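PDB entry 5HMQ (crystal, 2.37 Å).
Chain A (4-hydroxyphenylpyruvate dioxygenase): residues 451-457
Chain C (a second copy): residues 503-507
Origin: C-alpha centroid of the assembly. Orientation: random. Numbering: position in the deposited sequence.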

# COMPACT_ATOMS: atom_id res chain seq x y z
N PRO A 451 -5.04 -4.72 -5.66
CA PRO A 451 -4.02 -4.65 -4.61
C PRO A 451 -4.66 -4.73 -3.23
O PRO A 451 -5.74 -4.19 -3.00
N ALA A 452 -3.97 -5.42 -2.32
CA ALA A 452 -4.51 -5.64 -0.98
C ALA A 452 -4.85 -4.32 -0.30
O ALA A 452 -5.84 -4.23 0.43
N GLU A 453 -4.03 -3.29 -0.51
CA GLU A 453 -4.20 -2.00 0.15
C GLU A 453 -5.31 -1.15 -0.46
O GLU A 453 -5.70 -0.15 0.14
N SER A 454 -5.83 -1.54 -1.63
CA SER A 454 -6.85 -0.75 -2.31
C SER A 454 -8.22 -1.42 -2.30
O SER A 454 -9.19 -0.81 -2.76
N LEU A 455 -8.33 -2.64 -1.78
CA LEU A 455 -9.57 -3.39 -1.92
C LEU A 455 -10.69 -2.80 -1.07
O LEU A 455 -11.84 -2.74 -1.50
N ASP A 456 -10.36 -2.36 0.15
CA ASP A 456 -11.38 -1.74 1.00
C ASP A 456 -11.97 -0.50 0.35
O ASP A 456 -13.17 -0.23 0.48
N SER A 457 -11.14 0.27 -0.35
CA SER A 457 -11.63 1.45 -1.06
C SER A 457 -12.58 1.05 -2.19
O SER A 457 -13.59 1.72 -2.42
N GLU C 503 3.44 -9.59 6.11
CA GLU C 503 2.19 -10.08 5.56
C GLU C 503 1.16 -8.95 5.61
O GLU C 503 1.13 -8.17 6.56
N ASN C 504 0.34 -8.86 4.57
CA ASN C 504 -0.70 -7.83 4.56
C ASN C 504 -1.76 -8.17 5.60
O ASN C 504 -1.84 -9.30 6.10
N ARG C 505 -2.54 -7.17 5.98
CA ARG C 505 -3.66 -7.46 6.88
C ARG C 505 -4.75 -8.26 6.18
O ARG C 505 -5.36 -9.14 6.78
N ASN C 506 -4.99 -7.98 4.89
CA ASN C 506 -6.10 -8.62 4.16
C ASN C 506 -5.88 -10.11 3.88
O ASN C 506 -6.86 -10.82 3.63
N THR C 507 -4.64 -10.59 3.91
CA THR C 507 -4.35 -12.02 3.82
C THR C 507 -4.54 -12.70 5.17
O THR C 507 -4.98 -13.86 5.22

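The contact between the two copies is small, burying 226 Å² over both stretches. It rests on Ala A452 and Asp A456 of chain A, which face Asn C504, Arg C505 and Asn C506 of chain C.

Pro A451 begins the chain A stretch and lies out of reach of the chain C stretch. Its ring pucker is C-gamma exo. Pro A451 O accepts a backbone hydrogen bond from Ser A454 N at 3.0 Å, which closes a turn from Pro A451 to Ser A454.

Ala A452 points toward chain C and marks the closest backbone approach, with its CA 6.2 Å from the CA of Asn C506. Its short side chain packs against two asparagines that lie on the same side of it. Ala A452 CB lies 3.6 Å from Asn C504 ND2 and 4.4 Å from Asn C506 CB. Asn C504 points inward with chi1 in the p rotamer. Its amide nitrogen is also engaged within chain C: Asn C504 ND2 gives a weak hydrogen bond to Thr C507 OG1 at 2.6 Å. The backbone of Ala A452 meets the second asparagine, Asn C506, whose chi1 is m and which has the largest covered area in the contact. Ala A452 O and Asn C506 ND2 are 2.9 Å apart, but the angle is too poor for a hydrogen bond.

Glu A453 directs its CA-to-CB bond away from chain C. Its chi1 is m and its chi2 is p. The end of the side chain comes nearer, yet Glu A453 OE1 remains 5.5 Å from Asn C504 CB, so no contact forms with this stretch. Ser A454, also m, is buried and points away.

Leu A455 lies in the helix and points toward chain C. Its chi1 is t, while chi2, at 143°, falls between wells. Leu A455 CB lies 4.1 Å from Asn C506 ND2, so this buried residue adds a small van der Waals contact to the amide nitrogen.

Asp A456 points toward chain C with chi1 in the m rotamer. It forms the salt bridge of the contact, with Asp A456 OD2 3.0 Å from Arg C505 NH2. The carboxylate oxygen approaches the guanidinium obliquely. The CA-to-CB bond of Arg C505 points sideways, but the side chain, with chi1 p and chi2 and chi3 both t, brings its charged end within reach. Asp A456 OD1 and Arg C505 NH1 are hydrogen-bonded elsewhere in the structure.

Ser A457, with chi1 t, is out of reach of the chain C stretch. No hydrogen bond links the two stretches, leaving the salt bridge as their one firm polar link.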

# COMPACT_ATOMS: atom_id res chain seq x y z
CB PRO A 451 -3.35 -3.30 -4.85
CG PRO A 451 -3.67 -2.95 -6.26
CD PRO A 451 -5.02 -3.53 -6.53
CB ALA A 452 -3.51 -6.43 -0.14
CB GLU A 453 -2.89 -1.20 0.13
CG GLU A 453 -1.63 -2.03 0.33
CD GLU A 453 -1.21 -2.80 -0.92
OE1 GLU A 453 -0.64 -3.90 -0.78
OE2 GLU A 453 -1.48 -2.32 -2.03
CB SER A 454 -6.44 -0.50 -3.76
OG SER A 454 -5.07 -0.14 -3.85
CB LEU A 455 -9.32 -4.87 -1.59
CG LEU A 455 -10.48 -5.85 -1.66
CD1 LEU A 455 -9.95 -7.18 -2.20
CD2 LEU A 455 -11.10 -6.06 -0.28
CB ASP A 456 -10.79 -1.41 2.37
CG ASP A 456 -10.48 -2.65 3.19
OD1 ASP A 456 -11.07 -3.71 2.91
OD2 ASP A 456 -9.63 -2.56 4.11
CB SER A 457 -10.46 2.27 -1.60
OG SER A 457 -10.90 3.54 -2.06
CB GLU C 503 1.70 -11.29 6.36
CG GLU C 503 0.62 -12.09 5.67
CD GLU C 503 1.08 -12.66 4.34
OE1 GLU C 503 0.83 -12.01 3.30
OE2 GLU C 503 1.69 -13.75 4.34
CB ASN C 504 -1.36 -7.70 3.18
CG ASN C 504 -2.28 -8.87 2.83
OD1 ASN C 504 -3.05 -9.31 3.66
ND2 ASN C 504 -2.22 -9.33 1.59
CB ARG C 505 -4.21 -6.16 7.48
CG ARG C 505 -4.56 -5.08 6.48
CD ARG C 505 -5.08 -3.85 7.21
NE ARG C 505 -5.94 -3.02 6.37
CZ ARG C 505 -6.82 -2.14 6.84
NH1 ARG C 505 -6.97 -1.98 8.14
NH2 ARG C 505 -7.56 -1.43 6.00
CB ASN C 506 -6.34 -7.87 2.84
CG ASN C 506 -7.26 -6.67 3.02
OD1 ASN C 506 -7.67 -6.34 4.13
ND2 ASN C 506 -7.58 -6.00 1.91
CB THR C 507 -2.92 -12.22 3.30
OG1 THR C 507 -2.84 -11.81 1.93
CG2 THR C 507 -2.44 -13.64 3.45